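Local coordinates for protein sensory transduction histidine kinase, putative (Borrelia burgdorferi, PDB 5BWJ) that probably senses small molecules through this periplasmic Venus flytrap domain and passes the signal to the histidine kinase and phosphorelay modules of the same membrane protein, at residues N187-S192 and L202-F207; S34-W39 and I47-I52; G115-T120 and Q141-A146; E63-G68 and E197-L202. All coordinates share one frame; numbering follows the deposited sequence.

Contact 1: residues N187-S192 and L202-F207. With NO3 (nitrate ion), chain I.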
loop_
_atom_site.group_PDB
_atom_site.type_symbol
_atom_site.label_atom_id
_atom_site.label_comp_id
_atom_site.label_asym_id
_atom_site.label_seq_id
_atom_site.Cartn_x
_atom_site.Cartn_y
_atom_site.Cartn_z
ATOM N N ASN B 187 -8.177 -2.184 6.856
ATOM C CA ASN B 187 -7.407 -2.829 7.912
ATOM C C ASN B 187 -7.570 -2.048 9.210
ATOM O O ASN B 187 -7.159 -0.891 9.301
ATOM C CB ASN B 187 -5.933 -2.932 7.518
ATOM C CG ASN B 187 -5.731 -3.719 6.236
ATOM O OD1 ASN B 187 -5.820 -4.948 6.228
ATOM N ND2 ASN B 187 -5.462 -3.014 5.144
ATOM N N ARG B 188 -8.176 -2.685 10.207
ATOM C CA ARG B 188 -8.549 -2.005 11.443
ATOM C C ARG B 188 -7.817 -2.554 12.665
ATOM O O ARG B 188 -7.280 -3.661 12.644
ATOM C CB ARG B 188 -10.059 -2.118 11.671
ATOM C CG ARG B 188 -10.920 -1.480 10.591
ATOM C CD ARG B 188 -12.397 -1.687 10.891
ATOM N NE ARG B 188 -13.267 -1.079 9.885
ATOM C CZ ARG B 188 -13.700 0.179 9.919
ATOM N NH1 ARG B 188 -13.347 0.990 10.910
ATOM N NH2 ARG B 188 -14.489 0.632 8.955
ATOM N N VAL B 189 -7.803 -1.754 13.727
ATOM C CA VAL B 189 -7.335 -2.200 15.031
ATOM C C VAL B 189 -8.477 -2.935 15.720
ATOM O O VAL B 189 -9.631 -2.515 15.628
ATOM C CB VAL B 189 -6.866 -1.021 15.907
ATOM C CG1 VAL B 189 -6.329 -1.520 17.241
ATOM C CG2 VAL B 189 -5.807 -0.203 15.180
ATOM N N ALA B 190 -8.157 -4.029 16.406
ATOM C CA ALA B 190 -9.172 -4.848 17.060
ATOM C C ALA B 190 -8.794 -5.167 18.502
ATOM O O ALA B 190 -7.629 -5.419 18.811
ATOM C CB ALA B 190 -9.389 -6.136 16.279
ATOM N N ILE B 191 -9.796 -5.142 19.377
ATOM C CA ILE B 191 -9.636 -5.574 20.759
ATOM C C ILE B 191 -10.694 -6.620 21.085
ATOM O O ILE B 191 -11.763 -6.648 20.471
ATOM C CB ILE B 191 -9.746 -4.397 21.753
ATOM C CG1 ILE B 191 -11.061 -3.636 21.546
ATOM C CG2 ILE B 191 -8.554 -3.461 21.594
ATOM C CD1 ILE B 191 -11.372 -2.641 22.646
ATOM N N SER B 192 -10.384 -7.483 22.046
ATOM C CA SER B 192 -11.296 -8.545 22.453
ATOM C C SER B 192 -12.613 -7.981 22.979
ATOM O O SER B 192 -12.662 -6.855 23.474
ATOM C CB SER B 192 -10.641 -9.423 23.522
ATOM O OG SER B 192 -11.535 -10.418 23.986
ATOM N N LEU B 202 -9.108 3.066 25.791
ATOM C CA LEU B 202 -8.010 3.581 24.982
ATOM C C LEU B 202 -8.499 4.137 23.654
ATOM O O LEU B 202 -9.402 3.579 23.029
ATOM C CB LEU B 202 -6.973 2.489 24.715
ATOM C CG LEU B 202 -6.131 1.996 25.891
ATOM C CD1 LEU B 202 -5.229 0.866 25.429
ATOM C CD2 LEU B 202 -5.311 3.128 26.490
ATOM N N ASN B 203 -7.897 5.245 23.235
ATOM C CA ASN B 203 -8.078 5.761 21.886
ATOM C C ASN B 203 -7.020 5.142 20.981
ATOM O O ASN B 203 -5.854 5.532 21.023
ATOM C CB ASN B 203 -7.984 7.288 21.868
ATOM C CG ASN B 203 -8.228 7.872 20.489
ATOM O OD1 ASN B 203 -8.731 7.195 19.593
ATOM N ND2 ASN B 203 -7.876 9.142 20.315
ATOM N N LEU B 204 -7.431 4.164 20.179
ATOM C CA LEU B 204 -6.501 3.401 19.352
ATOM C C LEU B 204 -6.462 3.904 17.911
ATOM O O LEU B 204 -6.429 3.111 16.970
ATOM C CB LEU B 204 -6.875 1.916 19.378
ATOM C CG LEU B 204 -6.853 1.254 20.760
ATOM C CD1 LEU B 204 -7.313 -0.191 20.665
ATOM C CD2 LEU B 204 -5.466 1.330 21.380
ATOM N N ASP B 205 -6.458 5.222 17.746
ATOM C CA ASP B 205 -6.345 5.822 16.422
ATOM C C ASP B 205 -4.867 5.946 16.054
ATOM O O ASP B 205 -4.288 7.030 16.106
ATOM C CB ASP B 205 -7.037 7.189 16.381
ATOM C CG ASP B 205 -7.270 7.689 14.963
ATOM O OD1 ASP B 205 -6.642 7.152 14.024
ATOM O OD2 ASP B 205 -8.082 8.621 14.786
ATOM N N LEU B 206 -4.262 4.819 15.692
ATOM C CA LEU B 206 -2.840 4.784 15.372
ATOM C C LEU B 206 -2.548 5.526 14.073
ATOM O O LEU B 206 -1.469 6.089 13.901
ATOM C CB LEU B 206 -2.352 3.336 15.270
ATOM C CG LEU B 206 -2.566 2.468 16.511
ATOM C CD1 LEU B 206 -2.127 1.035 16.240
ATOM C CD2 LEU B 206 -1.821 3.036 17.711
ATOM N N PHE B 207 -3.517 5.529 13.165
ATOM C CA PHE B 207 -3.344 6.163 11.863
ATOM C C PHE B 207 -3.110 7.666 11.983
ATOM O O PHE B 207 -2.420 8.260 11.155
ATOM C CB PHE B 207 -4.565 5.898 10.979
ATOM C CG PHE B 207 -4.501 6.583 9.642
ATOM C CD1 PHE B 207 -3.779 6.029 8.599
ATOM C CD2 PHE B 207 -5.165 7.781 9.431
ATOM C CE1 PHE B 207 -3.718 6.657 7.369
ATOM C CE2 PHE B 207 -5.108 8.414 8.202
ATOM C CZ PHE B 207 -4.384 7.851 7.170
HETATM N N NO3 I . -10.370 4.172 18.409
HETATM O O1 NO3 I . -9.438 4.884 17.938
HETATM O O2 NO3 I . -10.554 4.117 19.660
HETATM O O3 NO3 I . -11.118 3.514 17.631
#
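Val189 and Leu204 meet because Val189 holds CG1 opposite its backbone N (chi1 -178°) and Leu204 holds CG opposite its own carbonyl carbon (chi1 -60°), so that CG1 of Val189 lies 3.8 Å from CD1 of Leu204. The two side chains are roughly perpendicular. The same Leu204 CD1 is reached from further along strand 184-192 by Ile191 CG2, at 3.6 Å, so one methyl serves two residues whose side chains leave the same face of the strand. The other branch of Val189, CG2, turns to Leu206 and stands 4.0 Å from its CD1. Leu204 and Leu206 belong to the irregular chain that follows helix 197-200, and Asp205 between them is the centre of an inverse gamma turn, closed by a weak bond from Leu206 N to Leu204 O. On either side of that turn both leucines point toward the strand. A nitrate ion, probably from the crystallisation liquor, sits on the backbone here: Leu204 N donates to its O2 at 3.2 Å, with an N-H...O angle of 160°. Leu204 and Leu206 also touch Trp39 of helix 32-42, and Ile65 of the neighbouring strand packs on Val189. All four touching residues are buried: toward strand 184-192 the loop is held by apolar packing, while its polar partners lie elsewhere, Asn203 O with Trp39 NE1 and Asp205 OD1 weakly with Ser83 OG.

Contact 2: residues S34-W39 and I47-I52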
loop_
_atom_site.group_PDB
_atom_site.type_symbol
_atom_site.label_atom_id
_atom_site.label_comp_id
_atom_site.label_asym_id
_atom_site.label_seq_id
_atom_site.Cartn_x
_atom_site.Cartn_y
_atom_site.Cartn_z
ATOM N N SER B 34 7.581 2.465 15.151
ATOM C CA SER B 34 7.713 3.910 15.292
ATOM C C SER B 34 6.380 4.549 15.674
ATOM O O SER B 34 6.328 5.434 16.528
ATOM C CB SER B 34 8.235 4.525 13.992
ATOM O OG SER B 34 8.248 5.941 14.066
ATOM N N ILE B 35 5.306 4.096 15.034
ATOM C CA ILE B 35 3.971 4.614 15.309
ATOM C C ILE B 35 3.533 4.300 16.737
ATOM O O ILE B 35 2.970 5.152 17.422
ATOM C CB ILE B 35 2.925 4.033 14.334
ATOM C CG1 ILE B 35 3.293 4.375 12.889
ATOM C CG2 ILE B 35 1.529 4.573 14.654
ATOM C CD1 ILE B 35 2.458 3.644 11.859
ATOM N N LEU B 36 3.779 3.068 17.174
ATOM C CA LEU B 36 3.357 2.629 18.500
ATOM C C LEU B 36 4.095 3.374 19.609
ATOM O O LEU B 36 3.511 3.677 20.648
ATOM C CB LEU B 36 3.568 1.121 18.652
ATOM C CG LEU B 36 2.622 0.228 17.841
ATOM C CD1 LEU B 36 3.065 -1.226 17.910
ATOM C CD2 LEU B 36 1.188 0.363 18.329
ATOM N N ASP B 37 5.374 3.669 19.391
ATOM C CA ASP B 37 6.145 4.456 20.347
ATOM C C ASP B 37 5.575 5.867 20.471
ATOM O O ASP B 37 5.560 6.442 21.557
ATOM C CB ASP B 37 7.618 4.519 19.936
ATOM C CG ASP B 37 8.352 3.208 20.172
ATOM O OD1 ASP B 37 7.962 2.457 21.090
ATOM O OD2 ASP B 37 9.325 2.930 19.442
ATOM N N LYS B 38 5.108 6.421 19.357
ATOM C CA LYS B 38 4.487 7.741 19.374
ATOM C C LYS B 38 3.165 7.703 20.131
ATOM O O LYS B 38 2.910 8.547 20.993
ATOM C CB LYS B 38 4.261 8.256 17.951
ATOM C CG LYS B 38 5.515 8.766 17.265
ATOM C CD LYS B 38 5.168 9.527 15.998
ATOM C CE LYS B 38 6.363 10.287 15.459
ATOM N NZ LYS B 38 5.961 11.248 14.398
ATOM N N TRP B 39 2.330 6.723 19.803
ATOM C CA TRP B 39 1.051 6.543 20.481
ATOM C C TRP B 39 1.255 6.359 21.979
ATOM O O TRP B 39 0.467 6.848 22.789
ATOM C CB TRP B 39 0.303 5.339 19.903
ATOM C CG TRP B 39 -0.970 5.010 20.632
ATOM C CD1 TRP B 39 -2.227 5.446 20.327
ATOM C CD2 TRP B 39 -1.107 4.169 21.786
ATOM N NE1 TRP B 39 -3.136 4.932 21.219
ATOM C CE2 TRP B 39 -2.475 4.145 22.125
ATOM C CE3 TRP B 39 -0.205 3.437 22.564
ATOM C CZ2 TRP B 39 -2.961 3.418 23.209
ATOM C CZ3 TRP B 39 -0.691 2.715 23.639
ATOM C CH2 TRP B 39 -2.056 2.711 23.951
ATOM N N ILE B 47 4.703 -0.036 26.020
ATOM C CA ILE B 47 4.135 -1.005 25.094
ATOM C C ILE B 47 4.997 -2.253 24.960
ATOM O O ILE B 47 6.220 -2.209 25.114
ATOM C CB ILE B 47 3.926 -0.387 23.696
ATOM C CG1 ILE B 47 5.230 0.222 23.177
ATOM C CG2 ILE B 47 2.823 0.668 23.749
ATOM C CD1 ILE B 47 5.169 0.637 21.725
ATOM N N MET B 48 4.323 -3.366 24.692
ATOM C CA MET B 48 4.964 -4.636 24.391
ATOM C C MET B 48 4.459 -5.127 23.043
ATOM O O MET B 48 3.253 -5.231 22.829
ATOM C CB MET B 48 4.668 -5.666 25.486
ATOM C CG MET B 48 4.974 -7.110 25.101
ATOM S SD MET B 48 6.688 -7.362 24.606
ATOM C CE MET B 48 6.626 -9.065 24.060
ATOM N N VAL B 49 5.386 -5.423 22.137
ATOM C CA VAL B 49 5.034 -5.930 20.817
ATOM C C VAL B 49 5.379 -7.408 20.722
ATOM O O VAL B 49 6.483 -7.821 21.080
ATOM C CB VAL B 49 5.759 -5.159 19.700
ATOM C CG1 VAL B 49 5.318 -5.663 18.333
ATOM C CG2 VAL B 49 5.485 -3.668 19.822
ATOM N N GLU B 50 4.422 -8.198 20.244
ATOM C CA GLU B 50 4.627 -9.626 20.047
ATOM C C GLU B 50 4.055 -10.056 18.702
ATOM O O GLU B 50 2.902 -9.767 18.386
ATOM C CB GLU B 50 3.981 -10.429 21.178
ATOM C CG GLU B 50 4.101 -11.937 21.012
ATOM C CD GLU B 50 3.498 -12.703 22.173
ATOM O OE1 GLU B 50 2.600 -13.538 21.931
ATOM O OE2 GLU B 50 3.929 -12.475 23.323
ATOM N N HIS B 51 4.869 -10.748 17.914
ATOM C CA HIS B 51 4.430 -11.253 16.621
ATOM C C HIS B 51 3.847 -12.653 16.750
ATOM O O HIS B 51 4.386 -13.498 17.466
ATOM C CB HIS B 51 5.591 -11.266 15.628
ATOM C CG HIS B 51 6.099 -9.902 15.276
ATOM N ND1 HIS B 51 7.066 -9.256 16.015
ATOM C CD2 HIS B 51 5.773 -9.064 14.265
ATOM C CE1 HIS B 51 7.315 -8.078 15.472
ATOM N NE2 HIS B 51 6.544 -7.936 14.409
ATOM N N ILE B 52 2.738 -12.884 16.057
ATOM C CA ILE B 52 2.167 -14.218 15.931
ATOM C C ILE B 52 1.738 -14.448 14.485
ATOM O O ILE B 52 1.125 -13.580 13.862
ATOM C CB ILE B 52 0.969 -14.425 16.882
ATOM C CG1 ILE B 52 -0.017 -13.256 16.782
ATOM C CG2 ILE B 52 1.461 -14.579 18.320
ATOM C CD1 ILE B 52 -1.327 -13.497 17.503
#
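Ile47, the first residue of strand segment 47-52, touches three residues of the helix and has more surface buried here than any other residue of the pair. Its CG1 lies between the backbone N and the carbonyl carbon (chi1 54°); with CG1 there and the chain extended beyond it, CD1 lies 3.5 Å from Leu36 CB, tighter than usual for two carbons. The same CD1 is 3.4 Å from Asp37 OD1, the Asp37 side chain standing nearly square to that of Ile47. The second branch, CG2, comes to the edge of the Trp39 ring, close to the ring plane, with CZ3 4.1 Å away. Two residues on, Val49 again points toward the helix, and its CG2 meets Leu36 CD1 at 3.9 Å; Leu36 thus answers Ile47 with its CB and Val49 with a terminal methyl. The helix and strand segments run nearly antiparallel, at 157°, with axes 9.7 Å apart at closest approach. Phe10 of strand 6-13, which pairs with strand 45-52, lies against Leu36 and Ile47 and takes part in an edge-to-face stack with Trp39, whose NE1 is bonded to the backbone O of Asn203. Apolar branches thus make nearly the whole interface; Asp37, at its solvent-exposed margin, meets Ile47 CD1 only by van der Waals contact, and its charge is probably solvated.

Contact 3: residues G115-T120 and Q141-A146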
loop_
_atom_site.group_PDB
_atom_site.type_symbol
_atom_site.label_atom_id
_atom_site.label_comp_id
_atom_site.label_asym_id
_atom_site.label_seq_id
_atom_site.Cartn_x
_atom_site.Cartn_y
_atom_site.Cartn_z
ATOM N N GLY B 115 -6.588 -20.392 -2.923
ATOM C CA GLY B 115 -6.055 -20.314 -1.575
ATOM C C GLY B 115 -6.394 -18.989 -0.917
ATOM O O GLY B 115 -6.398 -17.946 -1.568
ATOM N N VAL B 116 -6.679 -19.030 0.379
ATOM C CA VAL B 116 -7.019 -17.828 1.132
ATOM C C VAL B 116 -6.724 -18.053 2.609
ATOM O O VAL B 116 -6.839 -19.173 3.104
ATOM C CB VAL B 116 -8.511 -17.442 0.943
ATOM C CG1 VAL B 116 -9.432 -18.484 1.574
ATOM C CG2 VAL B 116 -8.791 -16.056 1.513
ATOM N N ILE B 117 -6.335 -16.994 3.312
ATOM C CA ILE B 117 -6.085 -17.098 4.745
ATOM C C ILE B 117 -7.410 -17.245 5.487
ATOM O O ILE B 117 -8.359 -16.503 5.236
ATOM C CB ILE B 117 -5.314 -15.877 5.285
ATOM C CG1 ILE B 117 -3.961 -15.756 4.579
ATOM C CG2 ILE B 117 -5.102 -16.000 6.794
ATOM C CD1 ILE B 117 -3.203 -14.477 4.891
ATOM N N LYS B 118 -7.462 -18.210 6.397
ATOM C CA LYS B 118 -8.675 -18.494 7.154
ATOM C C LYS B 118 -9.028 -17.347 8.093
ATOM O O LYS B 118 -8.147 -16.648 8.592
ATOM C CB LYS B 118 -8.511 -19.790 7.954
ATOM N N ASN B 119 -10.325 -17.165 8.327
ATOM C CA ASN B 119 -10.826 -16.136 9.235
ATOM C C ASN B 119 -10.407 -14.723 8.833
ATOM O O ASN B 119 -10.076 -13.901 9.687
ATOM C CB ASN B 119 -10.364 -16.427 10.666
ATOM C CG ASN B 119 -10.843 -17.772 11.168
ATOM O OD1 ASN B 119 -11.873 -18.279 10.727
ATOM N ND2 ASN B 119 -10.096 -18.358 12.096
ATOM N N THR B 120 -10.425 -14.452 7.532
ATOM C CA THR B 120 -10.181 -13.108 7.015
ATOM C C THR B 120 -11.382 -12.652 6.202
ATOM O O THR B 120 -12.252 -13.456 5.863
ATOM C CB THR B 120 -8.924 -13.047 6.126
ATOM O OG1 THR B 120 -9.132 -13.831 4.944
ATOM C CG2 THR B 120 -7.707 -13.564 6.877
ATOM N N GLN B 141 2.537 -16.555 4.705
ATOM C CA GLN B 141 3.686 -17.368 4.324
ATOM C C GLN B 141 3.250 -18.745 3.835
ATOM O O GLN B 141 3.704 -19.217 2.792
ATOM C CB GLN B 141 4.647 -17.505 5.503
ATOM C CG GLN B 141 5.886 -18.320 5.211
ATOM C CD GLN B 141 6.935 -18.155 6.289
ATOM O OE1 GLN B 141 7.432 -17.053 6.519
ATOM N NE2 GLN B 141 7.262 -19.247 6.972
ATOM N N GLU B 142 2.367 -19.386 4.592
ATOM C CA GLU B 142 1.840 -20.688 4.203
ATOM C C GLU B 142 1.065 -20.580 2.896
ATOM O O GLU B 142 1.155 -21.456 2.035
ATOM C CB GLU B 142 0.940 -21.252 5.302
ATOM C CG GLU B 142 0.239 -22.553 4.931
ATOM C CD GLU B 142 -0.684 -23.045 6.026
ATOM O OE1 GLU B 142 -0.470 -22.670 7.198
ATOM O OE2 GLU B 142 -1.630 -23.801 5.715
ATOM N N LEU B 143 0.305 -19.499 2.756
ATOM C CA LEU B 143 -0.547 -19.303 1.591
ATOM C C LEU B 143 0.271 -19.201 0.311
ATOM O O LEU B 143 -0.022 -19.873 -0.678
ATOM C CB LEU B 143 -1.404 -18.046 1.759
ATOM C CG LEU B 143 -2.271 -17.670 0.554
ATOM C CD1 LEU B 143 -3.226 -18.802 0.198
ATOM C CD2 LEU B 143 -3.042 -16.388 0.829
ATOM N N VAL B 144 1.292 -18.354 0.331
ATOM C CA VAL B 144 2.109 -18.134 -0.852
ATOM C C VAL B 144 2.933 -19.382 -1.170
ATOM O O VAL B 144 3.211 -19.669 -2.336
ATOM C CB VAL B 144 3.036 -16.920 -0.673
ATOM C CG1 VAL B 144 3.889 -16.713 -1.906
ATOM C CG2 VAL B 144 2.215 -15.668 -0.409
ATOM N N LEU B 145 3.314 -20.125 -0.137
ATOM C CA LEU B 145 4.052 -21.367 -0.331
ATOM C C LEU B 145 3.199 -22.398 -1.063
ATOM O O LEU B 145 3.707 -23.166 -1.879
ATOM C CB LEU B 145 4.523 -21.931 1.011
ATOM C CG LEU B 145 5.767 -21.260 1.599
ATOM C CD1 LEU B 145 5.929 -21.623 3.067
ATOM C CD2 LEU B 145 7.009 -21.654 0.814
ATOM N N ALA B 146 1.902 -22.406 -0.770
ATOM C CA ALA B 146 0.982 -23.339 -1.411
ATOM C C ALA B 146 0.907 -23.073 -2.909
ATOM O O ALA B 146 0.820 -24.005 -3.711
ATOM C CB ALA B 146 -0.400 -23.240 -0.784
#
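Leu143 has by far the most surface buried in this contact, and its two methyls divide the strand between them. With CG opposite the backbone N (chi1 176°), the side chain extends from helix 140-148 toward the strand. CD1 comes down on the peptide link between Gly115 and Val116, 3.4 Å from Gly115 C and 3.5 Å from Val116 N. Gly115 has no side chain, and the methyl comes directly over its backbone. CD2 takes the other direction and rests 3.9 Å from CG1 of Ile117, whose side chain is turned some 90° from that of Leu143. Ile117 is next in buried surface, followed closely by Gly115. The short axes run almost exactly antiparallel (175°) with 8.2 Å between them. Just beyond the strand, Thr120 OG1 donates to Ile117 O at 2.8 Å and, as N-cap, makes weak bonds to helix 121-128. Strand 114-117 runs parallel to its neighbours 134-137 and 154-156; helix 140-148, which follows strand 134-137, lies along one face, antiparallel to strand 114-117, with Leu143 also touching Ala137 of strand 134-137 and Leu162 of helix 161-169, while Val116 turns away to meet Tyr122 and Leu126 of helix 121-128.

Contact 4: residues E63-G68 and E197-L202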
loop_
_atom_site.group_PDB
_atom_site.type_symbol
_atom_site.label_atom_id
_atom_site.label_comp_id
_atom_site.label_asym_id
_atom_site.label_seq_id
_atom_site.Cartn_x
_atom_site.Cartn_y
_atom_site.Cartn_z
ATOM N N GLU B 63 -6.504 -8.924 27.017
ATOM C CA GLU B 63 -5.875 -7.646 27.340
ATOM C C GLU B 63 -5.068 -7.083 26.169
ATOM O O GLU B 63 -4.644 -5.927 26.200
ATOM C CB GLU B 63 -4.973 -7.788 28.575
ATOM C CG GLU B 63 -3.657 -8.548 28.365
ATOM C CD GLU B 63 -3.831 -10.055 28.291
ATOM O OE1 GLU B 63 -4.979 -10.537 28.382
ATOM O OE2 GLU B 63 -2.809 -10.760 28.146
ATOM N N ALA B 64 -4.865 -7.898 25.139
ATOM C CA ALA B 64 -3.997 -7.528 24.027
ATOM C C ALA B 64 -4.747 -6.769 22.937
ATOM O O ALA B 64 -5.933 -6.999 22.705
ATOM C CB ALA B 64 -3.344 -8.769 23.440
ATOM N N ILE B 65 -4.034 -5.863 22.275
ATOM C CA ILE B 65 -4.572 -5.109 21.150
ATOM C C ILE B 65 -4.052 -5.735 19.859
ATOM O O ILE B 65 -2.843 -5.856 19.665
ATOM C CB ILE B 65 -4.175 -3.624 21.224
ATOM C CG1 ILE B 65 -4.577 -3.038 22.583
ATOM C CG2 ILE B 65 -4.825 -2.840 20.087
ATOM C CD1 ILE B 65 -4.004 -1.667 22.859
ATOM N N TYR B 66 -4.970 -6.133 18.982
ATOM C CA TYR B 66 -4.618 -6.917 17.801
ATOM C C TYR B 66 -4.559 -6.093 16.518
ATOM O O TYR B 66 -5.505 -5.380 16.177
ATOM C CB TYR B 66 -5.615 -8.062 17.626
ATOM C CG TYR B 66 -5.452 -9.165 18.646
ATOM C CD1 TYR B 66 -5.960 -9.031 19.931
ATOM C CD2 TYR B 66 -4.789 -10.340 18.324
ATOM C CE1 TYR B 66 -5.812 -10.037 20.866
ATOM C CE2 TYR B 66 -4.636 -11.351 19.250
ATOM C CZ TYR B 66 -5.148 -11.195 20.519
ATOM O OH TYR B 66 -4.993 -12.204 21.442
ATOM N N LEU B 67 -3.434 -6.209 15.817
ATOM C CA LEU B 67 -3.248 -5.595 14.507
ATOM C C LEU B 67 -3.058 -6.684 13.457
ATOM O O LEU B 67 -2.518 -7.751 13.752
ATOM C CB LEU B 67 -2.042 -4.651 14.512
ATOM C CG LEU B 67 -2.008 -3.563 15.591
ATOM C CD1 LEU B 67 -0.815 -2.641 15.380
ATOM C CD2 LEU B 67 -3.293 -2.761 15.603
ATOM N N GLY B 68 -3.500 -6.411 12.234
ATOM C CA GLY B 68 -3.361 -7.356 11.139
ATOM C C GLY B 68 -4.588 -8.222 10.928
ATOM O O GLY B 68 -4.538 -9.204 10.188
ATOM N N GLU B 197 -11.467 -3.004 31.018
ATOM C CA GLU B 197 -12.025 -1.663 30.882
ATOM C C GLU B 197 -10.945 -0.654 30.501
ATOM O O GLU B 197 -11.209 0.311 29.784
ATOM C CB GLU B 197 -12.706 -1.234 32.184
ATOM N N ILE B 198 -9.730 -0.886 30.986
ATOM C CA ILE B 198 -8.610 0.007 30.712
ATOM C C ILE B 198 -8.258 0.002 29.225
ATOM O O ILE B 198 -7.788 1.006 28.691
ATOM C CB ILE B 198 -7.362 -0.378 31.544
ATOM C CG1 ILE B 198 -6.218 0.606 31.282
ATOM C CG2 ILE B 198 -6.928 -1.809 31.241
ATOM C CD1 ILE B 198 -5.038 0.446 32.222
ATOM N N VAL B 199 -8.495 -1.125 28.561
ATOM C CA VAL B 199 -8.212 -1.251 27.135
ATOM C C VAL B 199 -9.335 -0.633 26.310
ATOM O O VAL B 199 -9.083 0.056 25.322
ATOM C CB VAL B 199 -8.023 -2.729 26.723
ATOM C CG1 VAL B 199 -7.778 -2.852 25.219
ATOM C CG2 VAL B 199 -6.873 -3.354 27.497
ATOM N N LYS B 200 -10.575 -0.880 26.721
ATOM C CA LYS B 200 -11.738 -0.375 26.001
ATOM C C LYS B 200 -11.784 1.151 25.994
ATOM O O LYS B 200 -12.384 1.755 25.105
ATOM C CB LYS B 200 -13.026 -0.924 26.616
ATOM C CG LYS B 200 -13.224 -2.417 26.416
ATOM C CD LYS B 200 -14.552 -2.877 26.994
ATOM C CE LYS B 200 -14.824 -4.339 26.680
ATOM N NZ LYS B 200 -16.107 -4.813 27.272
ATOM N N ASN B 201 -11.148 1.768 26.985
ATOM C CA ASN B 201 -11.146 3.221 27.106
ATOM C C ASN B 201 -10.056 3.871 26.260
ATOM O O ASN B 201 -10.073 5.082 26.037
ATOM C CB ASN B 201 -10.971 3.631 28.570
ATOM N N LEU B 202 -9.108 3.066 25.791
ATOM C CA LEU B 202 -8.010 3.581 24.982
ATOM C C LEU B 202 -8.499 4.137 23.654
ATOM O O LEU B 202 -9.402 3.579 23.029
ATOM C CB LEU B 202 -6.973 2.489 24.715
ATOM C CG LEU B 202 -6.131 1.996 25.891
ATOM C CD1 LEU B 202 -5.229 0.866 25.429
ATOM C CD2 LEU B 202 -5.311 3.128 26.490
#
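Ile65 and Val199 make the first of two apolar pairs that join strand 65-69 to helix 197-200 and the loop that follows it. Their side chains run alongside each other in opposing senses, with CG1 of Ile65 4.2 Å from CG1 of Val199, a loose touch. The second pair is closer: CD1 of Ile65 lies 3.8 Å from CD1 of Leu202, in the loop. Ile65 reaches both partners because its CG1 stands opposite the carbonyl carbon (chi1 -54°) and the chain continues extended to CD1 (chi2 169°).

Contact between side chain and backbone forms a second kind. Val199 CG2, its other branch, lies 3.6 Å from the carbonyl oxygen of Glu63, two residues before Ile65. The CA atoms of Glu63 and Val199 are 6.8 Å apart, which makes them the nearest pair of the two segments. The carboxylate of Glu63 leads away from the helix, so this residue takes part through its main chain.

Polar bonding supplies a framework within and around the segments. Leu202 N bonds to Val199 O, three residues back, at 3.0 Å. On the sheet side, Ile65 is bonded through its backbone to Lys9 and Lys11 of strand 6-13, while Tyr66 pairs with Ala190 of strand 184-192. A short helix and the loop after it thus pack by Val199 and Leu202 over a central strand of a mixed sheet, the layered alpha/beta packing found in the lobes of Venus flytrap sensor domains.

Overall arrangement
Contacts 1, 2 and 4 cluster in one lobe, centres 7 to 12 Å apart, whereas contact 3 lies across the chain's centre, about 24 to 26 Å from each, centre to centre. All four reach the same mixed sheet. Contact 1 is buried throughout and contact 3 nearly so; 2 and 4 are partly buried. Contacts 1 and 4 share Leu202 and use neighbouring strands, 184-192 and 65-69, while Trp39 joins contact 2 to both. Chemistry follows place: contact 1 is wholly apolar between its segments, contact 3 sets a leucine methyl on bare backbone, and contacts 2 and 4 bring a carboxylate or carbonyl oxygen against methyls nearer the surface.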